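N-(5'-phosphoribosyl)anthranilate isomerase (Pyrococcus furiosus, PDB 4AAJ) catalyses the isomerisation of N-(5-phospho-beta-D-ribosyl)anthranilate to 1-(2-carboxyphenylamino)-1-deoxy-D-ribulose 5-phosphate, the third step of tryptophan synthesis from chorismate. Local coordinates at residues A[58-61]-A[62-66]; A[84-87]-A[88-92]; A[205-209]-A[210-214]. All blocks are in the same frame, centred on the assembly; numbering follows the deposited sequence.

Contact 1: A[58-61]-A[62-66]; sequences LEKA and REIIE. With SO4 (sulfate ion), chain D.
E59 and R62 form a salt bridge one helical turn apart, with R62 NH2 donating to E59 OE1 at 3.0 Å. The carboxylate oxygen lies at the edge of the guanidinium, nearly in its plane, and is met on its anti side by a donor tilted out of the carboxylate plane; the two flat groups are turned 60° against each other. A second pair runs alongside: K60 NZ comes to the syn side of E63 OE1 at 3.0 Å, likewise tilted out of the carboxylate plane. The lysine nitrogen also donates to a bound sulfate, 2.7 Å from NZ to O1, probably from the crystallisation liquor and held further by the backbone nitrogens of L31 and E32. Between the two bridges the acids meet, E59 OE2 standing 2.5 Å from E63 OE2.

The torsions explain this crowding. E59 sends CG anti to its own nitrogen (chi1 165°) and then bends at chi2, which turns the carboxylate back over the next turn, whereas E63 runs extended beyond CG to meet it. Beneath the charges lies regular alpha-helical bonding, including R62 N to L58 O at 2.8 Å, and the carbonyl of L58 also lies over one face of the R62 guanidinium.

The other terminal nitrogen of R62, NH1, is bonded to R90 O of helix 81-91, against which L58, A61 and I65 pack. A61 and I64 press on V46 of strand 43-47, and I64 and I65 on V72 of strand 72-76, so this helix bridges two neighbouring strands of the TIM barrel as a beta-alpha-beta crossover.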
loop_
_atom_site.group_PDB
_atom_site.type_symbol
_atom_site.label_atom_id
_atom_site.label_comp_id
_atom_site.label_asym_id
_atom_site.label_seq_id
_atom_site.Cartn_x
_atom_site.Cartn_y
_atom_site.Cartn_z
ATOM N N LEU A 58 3.558 0.357 -18.718
ATOM C CA LEU A 58 2.591 1.446 -18.529
ATOM C C LEU A 58 1.254 1.171 -19.233
ATOM O O LEU A 58 0.188 1.548 -18.721
ATOM C CB LEU A 58 3.170 2.789 -18.952
ATOM C CG LEU A 58 4.373 3.282 -18.121
ATOM C CD1 LEU A 58 4.906 4.600 -18.651
ATOM C CD2 LEU A 58 4.061 3.371 -16.632
ATOM N N GLU A 59 1.296 0.492 -20.381
ATOM C CA GLU A 59 0.038 0.129 -21.074
ATOM C C GLU A 59 -0.835 -0.802 -20.224
ATOM O O GLU A 59 -2.056 -0.619 -20.158
ATOM C CB GLU A 59 0.329 -0.508 -22.451
ATOM C CG GLU A 59 -0.867 -1.234 -23.082
ATOM C CD GLU A 59 -2.075 -0.337 -23.320
ATOM O OE1 GLU A 59 -1.898 0.856 -23.641
ATOM O OE2 GLU A 59 -3.219 -0.846 -23.202
ATOM N N LYS A 60 -0.226 -1.779 -19.560
ATOM C CA LYS A 60 -0.971 -2.703 -18.718
ATOM C C LYS A 60 -1.529 -1.975 -17.482
ATOM O O LYS A 60 -2.678 -2.198 -17.090
ATOM C CB LYS A 60 -0.119 -3.905 -18.329
ATOM C CG LYS A 60 -0.855 -5.011 -17.579
ATOM C CD LYS A 60 -2.126 -5.492 -18.278
ATOM C CE LYS A 60 -1.832 -6.441 -19.429
ATOM N NZ LYS A 60 -3.095 -6.982 -20.017
ATOM N N ALA A 61 -0.717 -1.086 -16.899
ATOM C CA ALA A 61 -1.188 -0.231 -15.793
ATOM C C ALA A 61 -2.402 0.602 -16.230
ATOM O O ALA A 61 -3.409 0.644 -15.529
ATOM C CB ALA A 61 -0.061 0.675 -15.292
ATOM N N ARG A 62 -2.296 1.249 -17.391
ATOM C CA ARG A 62 -3.383 2.041 -17.983
ATOM C C ARG A 62 -4.670 1.230 -18.105
ATOM O O ARG A 62 -5.757 1.716 -17.724
ATOM C CB ARG A 62 -2.948 2.514 -19.364
ATOM C CG ARG A 62 -3.451 3.869 -19.813
ATOM C CD ARG A 62 -2.369 4.582 -20.628
ATOM N NE ARG A 62 -1.745 3.750 -21.669
ATOM C CZ ARG A 62 -0.488 3.878 -22.105
ATOM N NH1 ARG A 62 0.327 4.793 -21.594
ATOM N NH2 ARG A 62 -0.032 3.071 -23.059
ATOM N N GLU A 63 -4.554 0.009 -18.628
ATOM C CA GLU A 63 -5.707 -0.901 -18.767
ATOM C C GLU A 63 -6.363 -1.253 -17.440
ATOM O O GLU A 63 -7.591 -1.310 -17.336
ATOM C CB GLU A 63 -5.286 -2.201 -19.425
ATOM C CG GLU A 63 -4.892 -2.052 -20.874
ATOM C CD GLU A 63 -4.347 -3.334 -21.468
ATOM O OE1 GLU A 63 -4.499 -4.417 -20.856
ATOM O OE2 GLU A 63 -3.772 -3.252 -22.569
ATOM N N ILE A 64 -5.543 -1.512 -16.427
ATOM C CA ILE A 64 -6.072 -1.907 -15.120
ATOM C C ILE A 64 -6.779 -0.708 -14.490
ATOM O O ILE A 64 -7.906 -0.857 -13.977
ATOM C CB ILE A 64 -4.973 -2.491 -14.211
ATOM C CG1 ILE A 64 -4.666 -3.936 -14.636
ATOM C CG2 ILE A 64 -5.402 -2.514 -12.751
ATOM C CD1 ILE A 64 -3.276 -4.411 -14.257
ATOM N N ILE A 65 -6.137 0.456 -14.554
ATOM C CA ILE A 65 -6.690 1.707 -13.997
ATOM C C ILE A 65 -8.021 2.088 -14.663
ATOM O O ILE A 65 -9.002 2.400 -13.976
ATOM C CB ILE A 65 -5.670 2.863 -14.088
ATOM C CG1 ILE A 65 -4.479 2.564 -13.150
ATOM C CG2 ILE A 65 -6.324 4.213 -13.790
ATOM C CD1 ILE A 65 -3.287 3.488 -13.329
ATOM N N GLU A 66 -8.053 2.063 -15.994
ATOM C CA GLU A 66 -9.250 2.498 -16.712
ATOM C C GLU A 66 -10.453 1.569 -16.530
ATOM O O GLU A 66 -11.597 1.998 -16.758
ATOM C CB GLU A 66 -8.948 2.698 -18.201
ATOM C CG GLU A 66 -8.831 1.390 -18.969
ATOM C CD GLU A 66 -8.352 1.562 -20.394
ATOM O OE1 GLU A 66 -8.319 2.712 -20.890
ATOM O OE2 GLU A 66 -8.016 0.520 -21.015
HETATM S S SO4 D . -5.425 -9.905 -18.927
HETATM O O1 SO4 D . -4.993 -8.493 -18.787
HETATM O O2 SO4 D . -6.382 -9.987 -20.049
HETATM O O3 SO4 D . -6.094 -10.410 -17.713
HETATM O O4 SO4 D . -4.227 -10.734 -19.205
#

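Contact 2: A[84-87]-A[88-92]; sequences WAMA and IERTG
T91 grips the carbonyl of A87 with its side chain at the close of helix 81-91, OG1 donating to A87 O at 2.8 Å. The hydroxyl sits between the backbone nitrogen and the carbonyl carbon of its own residue (chi1 59°), a setting that folds it back onto the preceding turn; it also has a weak bond with A93 N, and the T91 backbone nitrogen makes a weak bond to A87 O. One turn earlier, I88 lays its CG1 branch along the W84 carbonyl, CG1 to W84 O being 3.2 Å, while I88 N is bonded to that oxygen. This is the tightly packed side, where A87 meets L74 and I88 meets I96. G92, with positive phi, ends the helix, its nitrogen bonding to I88 O at 2.8 Å.

The outer side is looser and carries the longer side chains of M86, E89 and R90. M86 CB lies against one face of the R90 guanidinium, 3.3 Å from its plane and over its centre, and the thioether then curls toward E89. There M86 CE comes to 3.4 Å from E89 OE1 and SD to 3.5 Å from the same oxygen, contacts of van der Waals kind. A glycine in place of M86 would probably leave the R90 guanidinium without the carbon that packs on its face and set the E89 carboxylate free to turn.

W84, whose NE1 donates to M78 O, packs on L74 and S76 of strand 72-76 and on I96 and V98 of strand 95-98. A85, I88 and E89 meet F114 of helix 104-114, while T91 and R90 lean on helix 58-67, which places this helix between two neighbouring helices and over two strands of the barrel wall.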
loop_
_atom_site.group_PDB
_atom_site.type_symbol
_atom_site.label_atom_id
_atom_site.label_comp_id
_atom_site.label_asym_id
_atom_site.label_seq_id
_atom_site.Cartn_x
_atom_site.Cartn_y
_atom_site.Cartn_z
ATOM N N TRP A 84 7.615 10.632 -11.621
ATOM C CA TRP A 84 6.249 10.475 -11.086
ATOM C C TRP A 84 5.206 11.147 -11.941
ATOM O O TRP A 84 4.210 10.521 -12.317
ATOM C CB TRP A 84 6.169 10.968 -9.648
ATOM C CG TRP A 84 6.480 9.878 -8.667
ATOM C CD1 TRP A 84 7.603 9.753 -7.851
ATOM C CD2 TRP A 84 5.662 8.701 -8.386
ATOM N NE1 TRP A 84 7.533 8.611 -7.093
ATOM C CE2 TRP A 84 6.383 7.930 -7.369
ATOM C CE3 TRP A 84 4.423 8.231 -8.845
ATOM C CZ2 TRP A 84 5.881 6.743 -6.851
ATOM C CZ3 TRP A 84 3.933 7.034 -8.310
ATOM C CH2 TRP A 84 4.642 6.307 -7.345
ATOM N N ALA A 85 5.440 12.416 -12.272
ATOM C CA ALA A 85 4.523 13.195 -13.115
ATOM C C ALA A 85 4.256 12.464 -14.420
ATOM O O ALA A 85 3.114 12.253 -14.813
ATOM C CB ALA A 85 5.093 14.580 -13.383
ATOM N N MET A 86 5.326 12.039 -15.083
ATOM C CA MET A 86 5.185 11.341 -16.344
ATOM C C MET A 86 4.466 10.005 -16.212
ATOM O O MET A 86 3.680 9.648 -17.073
ATOM C CB MET A 86 6.546 11.198 -17.042
ATOM C CG MET A 86 7.150 12.530 -17.491
ATOM S SD MET A 86 5.981 13.728 -18.181
ATOM C CE MET A 86 5.498 12.950 -19.726
ATOM N N ALA A 87 4.717 9.269 -15.124
ATOM C CA ALA A 87 4.025 8.008 -14.910
ATOM C C ALA A 87 2.519 8.213 -14.712
ATOM O O ALA A 87 1.711 7.440 -15.213
ATOM C CB ALA A 87 4.617 7.254 -13.719
ATOM N N ILE A 88 2.170 9.251 -13.966
ATOM C CA ILE A 88 0.769 9.583 -13.693
ATOM C C ILE A 88 0.062 9.942 -15.008
ATOM O O ILE A 88 -1.008 9.392 -15.305
ATOM C CB ILE A 88 0.661 10.721 -12.648
ATOM C CG1 ILE A 88 1.166 10.243 -11.282
ATOM C CG2 ILE A 88 -0.781 11.220 -12.512
ATOM C CD1 ILE A 88 1.437 11.369 -10.302
ATOM N N GLU A 89 0.695 10.807 -15.802
ATOM C CA GLU A 89 0.157 11.244 -17.094
ATOM C C GLU A 89 -0.041 10.075 -18.046
ATOM O O GLU A 89 -1.090 9.937 -18.696
ATOM C CB GLU A 89 1.078 12.284 -17.728
ATOM C CG GLU A 89 0.969 13.658 -17.100
ATOM C CD GLU A 89 1.965 14.655 -17.660
ATOM O OE1 GLU A 89 2.554 14.401 -18.738
ATOM O OE2 GLU A 89 2.157 15.708 -17.020
ATOM N N ARG A 90 0.968 9.210 -18.102
ATOM C CA ARG A 90 0.943 8.064 -18.985
ATOM C C ARG A 90 -0.067 6.997 -18.553
ATOM O O ARG A 90 -0.544 6.255 -19.389
ATOM C CB ARG A 90 2.364 7.471 -19.159
ATOM C CG ARG A 90 3.317 8.378 -19.927
ATOM C CD ARG A 90 4.785 8.050 -19.662
ATOM N NE ARG A 90 5.703 9.058 -20.209
ATOM C CZ ARG A 90 6.962 9.230 -19.807
ATOM N NH1 ARG A 90 7.466 8.479 -18.837
ATOM N NH2 ARG A 90 7.718 10.170 -20.356
ATOM N N THR A 91 -0.433 6.938 -17.265
ATOM C CA THR A 91 -1.349 5.894 -16.792
ATOM C C THR A 91 -2.776 6.331 -16.425
ATOM O O THR A 91 -3.661 5.480 -16.327
ATOM C CB THR A 91 -0.823 5.163 -15.543
ATOM O OG1 THR A 91 -0.634 6.127 -14.488
ATOM C CG2 THR A 91 0.491 4.416 -15.845
ATOM N N GLY A 92 -2.969 7.626 -16.191
ATOM C CA GLY A 92 -4.247 8.160 -15.700
ATOM C C GLY A 92 -4.516 7.855 -14.226
ATOM O O GLY A 92 -5.659 7.947 -13.757
#

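Contact 3: A[205-209]-A[210-214]; sequences VEKYG and IKDPK
V205 opens a tight antiparallel beta hairpin, a small excursion of the TIM barrel between strand 198-201 and helix 213-225, by accepting through its carbonyl an almost straight bond from D212 N (2.9 Å, 176° at the hydrogen). Its side chain turns to I25 of strand 22-25 and to V216 and F219 of the last helix.

E206 follows, in a non-hydrogen-bonded pair with K211. Although the two side chains diverge at the backbone, the lysine bends at chi2 (67°) and swings back, bringing K211 NZ to E206 OE2 in a salt bridge modelled at 2.5 Å, so short that its exact length is doubtful. The same ammonium is bonded to the carbonyls of C26 and G27 and to S202 OG, so this buried charge is surrounded by acceptors that tie the hairpin to the neighbouring loops.

K207 donates its backbone nitrogen to I210 O at 2.9 Å. Its aliphatic chain runs beside D212, CE coming to 3.4 Å from D212 OD1, while NZ stays 4.1 Å from that oxygen, beyond a salt bridge. D212 is the N-cap of helix 213-225: its CG is anti to the backbone nitrogen (chi1 177°), and OD2 accepts from L215 N.

Y208 at i+1 and G209 at i+2 make the reversal, both with positive phi, in the geometry of a type I' turn; the positive phi of the latter favours glycine. G209 O is bonded to R54 NH1, linking the turn to the loop after strand 43-47. Beyond the turn, the I210 carbonyl that takes the bond from K207 N also receives a CA-H...O contact, E206 CA lying 3.5 Å from I210 O.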
loop_
_atom_site.group_PDB
_atom_site.type_symbol
_atom_site.label_atom_id
_atom_site.label_comp_id
_atom_site.label_asym_id
_atom_site.label_seq_id
_atom_site.Cartn_x
_atom_site.Cartn_y
_atom_site.Cartn_z
ATOM N N VAL A 205 -1.768 -13.725 -0.544
ATOM C CA VAL A 205 -2.984 -14.179 -1.230
ATOM C C VAL A 205 -2.703 -14.732 -2.641
ATOM O O VAL A 205 -3.601 -14.801 -3.487
ATOM C CB VAL A 205 -4.084 -13.086 -1.247
ATOM C CG1 VAL A 205 -4.597 -12.833 0.162
ATOM C CG2 VAL A 205 -3.585 -11.793 -1.884
ATOM N N GLU A 206 -1.454 -15.135 -2.875
ATOM C CA GLU A 206 -0.998 -15.602 -4.185
ATOM C C GLU A 206 -0.724 -17.102 -4.219
ATOM O O GLU A 206 -0.452 -17.717 -3.185
ATOM C CB GLU A 206 0.291 -14.886 -4.589
ATOM C CG GLU A 206 0.112 -13.513 -5.206
ATOM C CD GLU A 206 1.432 -12.893 -5.634
ATOM O OE1 GLU A 206 2.464 -13.595 -5.591
ATOM O OE2 GLU A 206 1.445 -11.703 -6.018
ATOM N N LYS A 207 -0.794 -17.665 -5.426
ATOM C CA LYS A 207 -0.325 -19.022 -5.728
ATOM C C LYS A 207 0.269 -19.030 -7.129
ATOM O O LYS A 207 -0.410 -18.678 -8.098
ATOM C CB LYS A 207 -1.453 -20.052 -5.626
ATOM C CG LYS A 207 -1.648 -20.624 -4.228
ATOM C CD LYS A 207 -2.285 -22.006 -4.249
ATOM C CE LYS A 207 -3.793 -21.940 -4.437
ATOM N NZ LYS A 207 -4.449 -23.242 -4.129
ATOM N N TYR A 208 1.539 -19.420 -7.220
ATOM C CA TYR A 208 2.299 -19.423 -8.481
ATOM C C TYR A 208 2.416 -18.024 -9.115
ATOM O O TYR A 208 2.423 -17.879 -10.346
ATOM C CB TYR A 208 1.724 -20.440 -9.483
ATOM C CG TYR A 208 1.486 -21.831 -8.922
ATOM C CD1 TYR A 208 2.485 -22.807 -8.965
ATOM C CD2 TYR A 208 0.253 -22.175 -8.358
ATOM C CE1 TYR A 208 2.266 -24.079 -8.458
ATOM C CE2 TYR A 208 0.024 -23.443 -7.848
ATOM C CZ TYR A 208 1.031 -24.391 -7.901
ATOM O OH TYR A 208 0.800 -25.648 -7.394
ATOM N N GLY A 209 2.514 -17.002 -8.263
ATOM C CA GLY A 209 2.648 -15.608 -8.703
ATOM C C GLY A 209 1.388 -14.989 -9.286
ATOM O O GLY A 209 1.460 -14.019 -10.048
ATOM N N ILE A 210 0.234 -15.556 -8.942
ATOM C CA ILE A 210 -1.060 -15.050 -9.404
ATOM C C ILE A 210 -2.025 -15.027 -8.217
ATOM O O ILE A 210 -2.079 -15.978 -7.441
ATOM C CB ILE A 210 -1.644 -15.912 -10.558
ATOM C CG1 ILE A 210 -0.637 -16.044 -11.708
ATOM C CG2 ILE A 210 -2.954 -15.321 -11.079
ATOM C CD1 ILE A 210 -0.871 -17.239 -12.610
ATOM N N LYS A 211 -2.774 -13.933 -8.072
ATOM C CA LYS A 211 -3.745 -13.801 -6.983
ATOM C C LYS A 211 -4.800 -14.910 -7.028
ATOM O O LYS A 211 -5.422 -15.138 -8.063
ATOM C CB LYS A 211 -4.411 -12.417 -6.997
ATOM C CG LYS A 211 -3.765 -11.386 -6.069
ATOM C CD LYS A 211 -2.366 -10.995 -6.507
ATOM C CE LYS A 211 -1.719 -10.072 -5.484
ATOM N NZ LYS A 211 -0.269 -9.914 -5.748
ATOM N N ASP A 212 -4.972 -15.600 -5.903
ATOM C CA ASP A 212 -5.890 -16.739 -5.803
ATOM C C ASP A 212 -7.238 -16.287 -5.261
ATOM O O ASP A 212 -7.301 -15.739 -4.159
ATOM C CB ASP A 212 -5.296 -17.814 -4.888
ATOM C CG ASP A 212 -6.238 -18.991 -4.674
ATOM O OD1 ASP A 212 -6.277 -19.878 -5.549
ATOM O OD2 ASP A 212 -6.925 -19.035 -3.628
ATOM N N PRO A 213 -8.329 -16.532 -6.021
ATOM C CA PRO A 213 -9.664 -16.069 -5.619
ATOM C C PRO A 213 -10.107 -16.538 -4.235
ATOM O O PRO A 213 -10.778 -15.789 -3.516
ATOM C CB PRO A 213 -10.575 -16.646 -6.709
ATOM C CG PRO A 213 -9.685 -16.761 -7.898
ATOM C CD PRO A 213 -8.364 -17.195 -7.338
ATOM N N LYS A 214 -9.732 -17.757 -3.860
ATOM C CA LYS A 214 -10.118 -18.299 -2.558
ATOM C C LYS A 214 -9.287 -17.711 -1.417
ATOM O O LYS A 214 -9.815 -17.466 -0.332
ATOM C CB LYS A 214 -10.076 -19.832 -2.557
ATOM C CG LYS A 214 -11.255 -20.461 -3.289
ATOM C CD LYS A 214 -11.008 -21.926 -3.622
ATOM C CE LYS A 214 -12.154 -22.496 -4.443
ATOM N NZ LYS A 214 -11.794 -23.794 -5.075
#

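Contacts 1 and 2 lie on successive outer helices of the barrel, their centres 11 Å apart, and they touch directly, through side chains and through backbone carbonyls near the end of helix 81-91; I65 CD1, for instance, packs at 3.6 Å on T91 O. Both use strand 72-76 as common ground. Contact 2 is the more buried, relying on hydrocarbon and a hydroxyl bonded to a helix carbonyl, though it too has a charged outer edge where a methionine packs on an arginine. Contact 1 spends most of its side-chain chemistry on charge pairs at the surface. Contact 3 is a partly buried hairpin, about 10 Å from contact 1 and 17 Å from contact 2 between nearest atoms; it combines sheet bonding, an inward-turned lysine and a helix cap.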